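Local structure of ferredoxin-NADP reductase (5TR9) at residues T18-W24 and F35-P40; I62-Y66 and P88-F93. The protein probably catalyses electron transfer between NADP(H) and ferredoxin through its bound FAD, as ferredoxin-NADP reductases do. Residues are numbered along the deposited sequence.

Contact 1: T18-W24 and F35-P40; sequences TEEKILW and FAISRP
This contact joins the two strands of an antiparallel beta hairpin in the beta-barrel of the FAD-binding domain, with a classic bulge. The strand axes, 143° apart in N-to-C direction, approach to 4.6 Å. Ile22 and Ile37 form a non-hydrogen-bonded pair, CA to CA 4.6 Å; Ser38 N donates to Lys21 O at 3.0 Å and Leu23 N to Ala36 O at 2.8 Å. The register then slips by one: Leu23, with psi near -40°, and Trp24 both face Ala36, whose N donates to Trp24 O at 3.1 Å. Trp24 takes chi1 p; Ala36 CB lies 3.7 Å from the centroid of its five-membered ring, over the face, a CH-pi contact. Ser38 OG (chi1 p) donates a hydrogen bond to Glu20 OE1 at 2.7 Å and accepts from Lys21 N at 3.0 Å, while Thr18 OG1 donates to Glu20 OE2 at 2.6 Å. Buried Glu20 has both carboxylate oxygens satisfied by hydroxyls, and side-chain bonds carry the pairing onward where backbone bonds between these segments end.

Contact 2: I62-Y66 and P88-F93; sequences IWRAY and PMSALF. With FAD (flavin-adenine dinucleotide), chain C.
No hydrogen bond joins strand 62-66 directly to helix 88-93; their polar groups converge instead on the FAD that both elements bind, so the cofactor itself completes the interface. The extended strand crosses the helix almost perpendicularly, at -93° with axes 9.5 Å apart, and Ile62 and Met89 make the nearest CA pair at 7.3 Å. The direct contact is mainly apolar. Ile62, with chi1 and chi2 both t, places CD1 3.8 Å from Pro88 CB and CG2 3.6 Å from Leu92 CD1, while Arg64 CG meets Met89 CB at 3.8 Å. Tyr66 (chi1 m) sets its ring obliquely to Phe93, centroids 5.2 Å apart and planes at 52°. The FAD pyrophosphate is held from both elements. At the helix N terminus, Met89 N donates to FAD O2P at 2.8 Å, and Ser90 N and OG both donate to FAD O1P, at 2.9 and 2.6 Å. From the strand, Arg64 NE reaches FAD O2A at 2.9 Å and Arg64 NH2 reaches FAD O1A at 3.2 Å, its NH1 being held by Trp63 O at 3.0 Å. Tyr66 OH bonds FAD O4' at 2.7 Å, and FAD O2' donates to Ala65 O at 2.7 Å. Arg64, Ala65, Tyr66 and Ser67 fit the RxY(S/T) flavin-binding motif of ferredoxin reductases, whose arginine meets the phosphates alongside a helix start. Strand 60-67 pairs with strand 50-57, whose Phe55 touches Leu92, while Phe93 leans on Ala81 of strand 76-82 and meets the ring of Phe35.

Overall arrangement
From the N terminus the chain makes strand 17-27, turns, and returns as strand 32-38, closing contact 1 with ten residues between its segments, most of them strand. Strands 50-57 and 60-67 follow, then strand 76-82, before helix 88-95 folds back to close contact 2. The contacts lie in series, neither nested nor crossed, centres 15 Å apart. Both reach the same antiparallel sheet, in which the hairpin strands sit inside and 60-67 at one edge within this chain. They touch where Phe35 CZ packs 3.8 Å from Phe93 CZ, so a local hairpin and a longer-range strand-helix closure share one apolar core, while contact 2 supplies part of the FAD site, around the pyrophosphate and ribityl chain.

Contact 1: T18-W24 and F35-P40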
loop_
_atom_site.group_PDB
_atom_site.type_symbol
_atom_site.label_atom_id
_atom_site.label_comp_id
_atom_site.label_asym_id
_atom_site.label_seq_id
_atom_site.Cartn_x
_atom_site.Cartn_y
_atom_site.Cartn_z
ATOM N N THR A 18 -19.901 -6.659 -10.634
ATOM C CA THR A 18 -19.826 -7.390 -11.890
ATOM C C THR A 18 -19.063 -8.696 -11.690
ATOM O O THR A 18 -18.270 -8.848 -10.750
ATOM C CB THR A 18 -19.144 -6.571 -12.992
ATOM O OG1 THR A 18 -17.792 -6.274 -12.604
ATOM C CG2 THR A 18 -19.900 -5.279 -13.237
ATOM N N GLU A 19 -19.335 -9.646 -12.580
ATOM C CA GLU A 19 -18.615 -10.912 -12.618
ATOM C C GLU A 19 -17.384 -10.732 -13.501
ATOM O O GLU A 19 -17.509 -10.441 -14.698
ATOM C CB GLU A 19 -19.508 -12.030 -13.152
ATOM C CG GLU A 19 -20.705 -12.356 -12.267
ATOM C CD GLU A 19 -21.508 -13.547 -12.772
ATOM O OE1 GLU A 19 -21.226 -14.046 -13.882
ATOM O OE2 GLU A 19 -22.426 -13.990 -12.055
ATOM N N GLU A 20 -16.210 -10.884 -12.910
ATOM C CA GLU A 20 -14.949 -10.798 -13.626
ATOM C C GLU A 20 -14.263 -12.163 -13.624
ATOM O O GLU A 20 -14.784 -13.149 -13.094
ATOM C CB GLU A 20 -14.065 -9.713 -13.005
ATOM C CG GLU A 20 -14.721 -8.326 -13.003
ATOM C CD GLU A 20 -15.163 -7.871 -14.387
ATOM O OE1 GLU A 20 -14.462 -8.177 -15.378
ATOM O OE2 GLU A 20 -16.223 -7.209 -14.487
ATOM N N LYS A 21 -13.083 -12.226 -14.240
ATOM C CA LYS A 21 -12.326 -13.468 -14.350
ATOM C C LYS A 21 -10.948 -13.300 -13.727
ATOM O O LYS A 21 -10.307 -12.258 -13.897
ATOM C CB LYS A 21 -12.150 -13.884 -15.819
ATOM C CG LYS A 21 -13.442 -14.194 -16.562
ATOM C CD LYS A 21 -13.871 -15.616 -16.323
ATOM C CE LYS A 21 -14.920 -16.052 -17.345
ATOM N NZ LYS A 21 -16.142 -15.201 -17.275
ATOM N N ILE A 22 -10.490 -14.337 -13.019
ATOM C CA ILE A 22 -9.083 -14.405 -12.627
ATOM C C ILE A 22 -8.245 -14.585 -13.883
ATOM O O ILE A 22 -8.488 -15.499 -14.677
ATOM C CB ILE A 22 -8.837 -15.565 -11.647
ATOM C CG1 ILE A 22 -9.667 -15.421 -10.367
ATOM C CG2 ILE A 22 -7.332 -15.705 -11.346
ATOM C CD1 ILE A 22 -9.342 -14.194 -9.561
ATOM N N LEU A 23 -7.251 -13.717 -14.071
ATOM C CA LEU A 23 -6.374 -13.848 -15.228
ATOM C C LEU A 23 -5.126 -14.663 -14.909
ATOM O O LEU A 23 -4.706 -15.490 -15.727
ATOM C CB LEU A 23 -5.988 -12.464 -15.758
ATOM C CG LEU A 23 -7.189 -11.581 -16.130
ATOM C CD1 LEU A 23 -6.715 -10.226 -16.618
ATOM C CD2 LEU A 23 -8.053 -12.238 -17.180
ATOM N N TRP A 24 -4.536 -14.466 -13.734
ATOM C CA TRP A 24 -3.358 -15.232 -13.353
ATOM C C TRP A 24 -3.088 -14.990 -11.879
ATOM O O TRP A 24 -3.503 -13.973 -11.319
ATOM C CB TRP A 24 -2.125 -14.856 -14.197
ATOM C CG TRP A 24 -1.828 -13.365 -14.324
ATOM C CD1 TRP A 24 -2.125 -12.551 -15.390
ATOM C CD2 TRP A 24 -1.130 -12.541 -13.378
ATOM N NE1 TRP A 24 -1.686 -11.270 -15.146
ATOM C CE2 TRP A 24 -1.060 -11.238 -13.925
ATOM C CE3 TRP A 24 -0.562 -12.778 -12.122
ATOM C CZ2 TRP A 24 -0.452 -10.173 -13.249
ATOM C CZ3 TRP A 24 0.049 -11.725 -11.456
ATOM C CH2 TRP A 24 0.092 -10.435 -12.015
ATOM N N PHE A 35 -2.131 -11.143 -8.043
ATOM C CA PHE A 35 -3.007 -11.720 -9.051
ATOM C C PHE A 35 -3.698 -10.599 -9.803
ATOM O O PHE A 35 -3.829 -9.481 -9.297
ATOM C CB PHE A 35 -4.038 -12.701 -8.447
ATOM C CG PHE A 35 -4.997 -12.081 -7.449
ATOM C CD1 PHE A 35 -4.653 -11.968 -6.104
ATOM C CD2 PHE A 35 -6.275 -11.682 -7.846
ATOM C CE1 PHE A 35 -5.544 -11.429 -5.174
ATOM C CE2 PHE A 35 -7.179 -11.142 -6.920
ATOM C CZ PHE A 35 -6.813 -11.015 -5.578
ATOM N N ALA A 36 -4.097 -10.897 -11.035
ATOM C CA ALA A 36 -4.780 -9.935 -11.883
ATOM C C ALA A 36 -6.159 -10.465 -12.233
ATOM O O ALA A 36 -6.354 -11.680 -12.391
ATOM C CB ALA A 36 -3.997 -9.672 -13.169
ATOM N N ILE A 37 -7.107 -9.540 -12.374
ATOM C CA ILE A 37 -8.460 -9.868 -12.797
ATOM C C ILE A 37 -8.839 -8.952 -13.954
ATOM O O ILE A 37 -8.236 -7.893 -14.167
ATOM C CB ILE A 37 -9.482 -9.741 -11.646
ATOM C CG1 ILE A 37 -9.711 -8.268 -11.281
ATOM C CG2 ILE A 37 -9.015 -10.506 -10.397
ATOM C CD1 ILE A 37 -10.786 -8.079 -10.214
ATOM N N SER A 38 -9.840 -9.379 -14.720
ATOM C CA SER A 38 -10.339 -8.533 -15.797
ATOM C C SER A 38 -10.959 -7.263 -15.226
ATOM O O SER A 38 -11.500 -7.249 -14.109
ATOM C CB SER A 38 -11.351 -9.289 -16.666
ATOM O OG SER A 38 -12.407 -9.850 -15.900
ATOM N N ARG A 39 -10.843 -6.184 -15.996
ATOM C CA ARG A 39 -11.261 -4.851 -15.573
ATOM C C ARG A 39 -12.354 -4.364 -16.506
ATOM O O ARG A 39 -12.094 -4.177 -17.711
ATOM C CB ARG A 39 -10.086 -3.870 -15.585
ATOM C CG ARG A 39 -10.503 -2.481 -15.144
ATOM C CD ARG A 39 -9.350 -1.506 -15.202
ATOM N NE ARG A 39 -9.779 -0.199 -14.720
ATOM C CZ ARG A 39 -8.951 0.814 -14.537
ATOM N NH1 ARG A 39 -7.670 0.652 -14.826
ATOM N NH2 ARG A 39 -9.403 1.982 -14.085
ATOM N N PRO A 40 -13.573 -4.147 -16.026
ATOM C CA PRO A 40 -14.603 -3.608 -16.913
ATOM C C PRO A 40 -14.270 -2.186 -17.320
ATOM O O PRO A 40 -13.588 -1.444 -16.603
ATOM C CB PRO A 40 -15.887 -3.677 -16.075
ATOM C CG PRO A 40 -15.466 -3.811 -14.690
ATOM C CD PRO A 40 -14.082 -4.408 -14.670
#

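Contact 2: I62-Y66 and P88-F93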
loop_
_atom_site.group_PDB
_atom_site.type_symbol
_atom_site.label_atom_id
_atom_site.label_comp_id
_atom_site.label_asym_id
_atom_site.label_seq_id
_atom_site.Cartn_x
_atom_site.Cartn_y
_atom_site.Cartn_z
ATOM N N ILE A 62 -18.942 -14.144 -0.060
ATOM C CA ILE A 62 -17.891 -13.658 0.823
ATOM C C ILE A 62 -17.232 -12.473 0.136
ATOM O O ILE A 62 -16.981 -12.509 -1.073
ATOM C CB ILE A 62 -16.863 -14.755 1.187
ATOM C CG1 ILE A 62 -15.832 -14.201 2.173
ATOM C CG2 ILE A 62 -16.210 -15.357 -0.054
ATOM C CD1 ILE A 62 -14.937 -15.271 2.784
ATOM N N TRP A 63 -16.987 -11.411 0.900
ATOM C CA TRP A 63 -16.417 -10.173 0.377
ATOM C C TRP A 63 -15.260 -9.708 1.244
ATOM O O TRP A 63 -15.350 -9.765 2.478
ATOM C CB TRP A 63 -17.452 -9.056 0.350
ATOM C CG TRP A 63 -18.562 -9.256 -0.611
ATOM C CD1 TRP A 63 -19.795 -9.770 -0.347
ATOM C CD2 TRP A 63 -18.551 -8.923 -2.003
ATOM N NE1 TRP A 63 -20.558 -9.785 -1.494
ATOM C CE2 TRP A 63 -19.816 -9.269 -2.523
ATOM C CE3 TRP A 63 -17.595 -8.362 -2.856
ATOM C CZ2 TRP A 63 -20.148 -9.080 -3.870
ATOM C CZ3 TRP A 63 -17.926 -8.173 -4.193
ATOM C CH2 TRP A 63 -19.190 -8.536 -4.684
ATOM N N ARG A 64 -14.212 -9.183 0.599
ATOM C CA ARG A 64 -13.077 -8.583 1.304
ATOM C C ARG A 64 -12.511 -7.418 0.497
ATOM O O ARG A 64 -12.606 -7.388 -0.735
ATOM C CB ARG A 64 -11.949 -9.602 1.564
ATOM C CG ARG A 64 -12.292 -10.727 2.551
ATOM C CD ARG A 64 -12.467 -10.197 3.966
ATOM N NE ARG A 64 -12.533 -11.264 4.969
ATOM C CZ ARG A 64 -13.643 -11.925 5.298
ATOM N NH1 ARG A 64 -14.796 -11.664 4.680
ATOM N NH2 ARG A 64 -13.603 -12.864 6.246
ATOM N N ALA A 65 -11.873 -6.477 1.199
ATOM C CA ALA A 65 -11.271 -5.308 0.557
ATOM C C ALA A 65 -9.794 -5.538 0.230
ATOM O O ALA A 65 -9.060 -6.168 1.004
ATOM C CB ALA A 65 -11.404 -4.079 1.461
ATOM N N TYR A 66 -9.353 -5.001 -0.918
ATOM C CA TYR A 66 -7.957 -5.083 -1.361
ATOM C C TYR A 66 -7.571 -3.789 -2.053
ATOM O O TYR A 66 -8.302 -3.322 -2.926
ATOM C CB TYR A 66 -7.727 -6.267 -2.324
ATOM C CG TYR A 66 -8.058 -7.545 -1.614
ATOM C CD1 TYR A 66 -7.115 -8.177 -0.809
ATOM C CD2 TYR A 66 -9.336 -8.080 -1.694
ATOM C CE1 TYR A 66 -7.443 -9.313 -0.096
ATOM C CE2 TYR A 66 -9.673 -9.202 -0.988
ATOM C CZ TYR A 66 -8.725 -9.819 -0.205
ATOM O OH TYR A 66 -9.086 -10.931 0.507
ATOM N N PRO A 88 -10.845 -17.386 5.721
ATOM C CA PRO A 88 -11.741 -17.935 4.687
ATOM C C PRO A 88 -11.458 -17.418 3.289
ATOM O O PRO A 88 -11.476 -18.218 2.340
ATOM C CB PRO A 88 -13.140 -17.538 5.189
ATOM C CG PRO A 88 -12.905 -16.344 6.064
ATOM C CD PRO A 88 -11.584 -16.626 6.747
ATOM N N MET A 89 -11.200 -16.119 3.105
ATOM C CA MET A 89 -10.880 -15.655 1.758
ATOM C C MET A 89 -9.542 -16.219 1.303
ATOM O O MET A 89 -9.375 -16.573 0.128
ATOM C CB MET A 89 -10.869 -14.126 1.689
ATOM C CG MET A 89 -10.907 -13.598 0.255
ATOM S SD MET A 89 -12.556 -13.823 -0.452
ATOM C CE MET A 89 -12.615 -12.475 -1.631
ATOM N N SER A 90 -8.587 -16.329 2.233
ATOM C CA SER A 90 -7.273 -16.861 1.898
ATOM C C SER A 90 -7.371 -18.284 1.363
ATOM O O SER A 90 -6.654 -18.643 0.425
ATOM C CB SER A 90 -6.357 -16.807 3.125
ATOM O OG SER A 90 -6.153 -15.454 3.503
ATOM N N ALA A 91 -8.277 -19.098 1.924
ATOM C CA ALA A 91 -8.449 -20.457 1.428
ATOM C C ALA A 91 -8.957 -20.452 -0.004
ATOM O O ALA A 91 -8.582 -21.313 -0.810
ATOM C CB ALA A 91 -9.411 -21.225 2.326
ATOM N N LEU A 92 -9.833 -19.505 -0.335
ATOM C CA LEU A 92 -10.306 -19.420 -1.713
ATOM C C LEU A 92 -9.202 -18.916 -2.635
ATOM O O LEU A 92 -9.051 -19.415 -3.755
ATOM C CB LEU A 92 -11.534 -18.509 -1.799
ATOM C CG LEU A 92 -12.713 -18.993 -0.958
ATOM C CD1 LEU A 92 -13.802 -17.934 -0.942
ATOM C CD2 LEU A 92 -13.257 -20.334 -1.463
ATOM N N PHE A 93 -8.438 -17.910 -2.195
ATOM C CA PHE A 93 -7.333 -17.425 -3.016
ATOM C C PHE A 93 -6.334 -18.540 -3.296
ATOM O O PHE A 93 -5.755 -18.610 -4.387
ATOM C CB PHE A 93 -6.619 -16.261 -2.318
ATOM C CG PHE A 93 -7.328 -14.935 -2.398
ATOM C CD1 PHE A 93 -8.418 -14.732 -3.226
ATOM C CD2 PHE A 93 -6.848 -13.863 -1.657
ATOM C CE1 PHE A 93 -9.026 -13.480 -3.299
ATOM C CE2 PHE A 93 -7.455 -12.619 -1.719
ATOM C CZ PHE A 93 -8.536 -12.423 -2.538
HETATM P PA FAD C . -9.983 -12.566 7.639
HETATM O O1A FAD C . -11.111 -13.303 8.283
HETATM O O2A FAD C . -10.359 -11.319 6.848
HETATM O O5B FAD C . -8.917 -12.102 8.682
HETATM C C5B FAD C . -8.406 -13.002 9.685
HETATM C C4B FAD C . -7.307 -12.271 10.416
HETATM O O4B FAD C . -6.152 -12.189 9.558
HETATM C C3B FAD C . -7.618 -10.823 10.767
HETATM O O3B FAD C . -8.332 -10.713 11.994
HETATM C C2B FAD C . -6.223 -10.208 10.886
HETATM O O2B FAD C . -5.642 -10.473 12.159
HETATM C C1B FAD C . -5.437 -10.995 9.837
HETATM N N9A FAD C . -5.224 -10.304 8.574
HETATM C C8A FAD C . -6.146 -10.048 7.595
HETATM N N7A FAD C . -5.646 -9.452 6.536
HETATM C C5A FAD C . -4.298 -9.327 6.839
HETATM C C6A FAD C . -3.218 -8.777 6.125
HETATM N N6A FAD C . -3.339 -8.223 4.914
HETATM N N1A FAD C . -2.001 -8.798 6.716
HETATM C C2A FAD C . -1.881 -9.353 7.928
HETATM N N3A FAD C . -2.829 -9.899 8.696
HETATM C C4A FAD C . -4.021 -9.862 8.084
HETATM N N1 FAD C . -5.368 -7.734 2.592
HETATM C C2 FAD C . -4.379 -7.982 1.687
HETATM O O2 FAD C . -3.781 -9.069 1.673
HETATM N N3 FAD C . -4.022 -6.987 0.784
HETATM C C4 FAD C . -4.589 -5.724 0.705
HETATM O O4 FAD C . -4.208 -4.920 -0.147
HETATM C C4X FAD C . -5.641 -5.485 1.662
HETATM N N5 FAD C . -6.221 -4.298 1.670
HETATM C C5X FAD C . -7.228 -4.079 2.591
HETATM C C6 FAD C . -7.858 -2.831 2.610
HETATM C C7 FAD C . -8.875 -2.558 3.516
HETATM C C7M FAD C . -9.544 -1.208 3.499
HETATM C C8 FAD C . -9.287 -3.552 4.417
HETATM C C8M FAD C . -10.395 -3.280 5.406
HETATM C C9 FAD C . -8.656 -4.795 4.406
HETATM C C9A FAD C . -7.638 -5.069 3.500
HETATM N N10 FAD C . -6.948 -6.306 3.486
HETATM C C10 FAD C . -5.970 -6.554 2.562
HETATM C "C1'" FAD C . -7.405 -7.433 4.302
HETATM C "C2'" FAD C . -8.337 -8.326 3.461
HETATM O "O2'" FAD C . -9.592 -7.688 3.208
HETATM C "C3'" FAD C . -8.583 -9.678 4.135
HETATM O "O3'" FAD C . -8.943 -9.472 5.496
HETATM C "C4'" FAD C . -7.438 -10.677 3.953
HETATM O "O4'" FAD C . -7.351 -11.029 2.570
HETATM C "C5'" FAD C . -7.614 -11.938 4.772
HETATM O "O5'" FAD C . -8.909 -12.504 4.489
HETATM P P FAD C . -9.360 -13.866 5.165
HETATM O O1P FAD C . -8.410 -14.985 4.759
HETATM O O2P FAD C . -10.813 -14.039 4.889
HETATM O O3P FAD C . -9.139 -13.548 6.724
#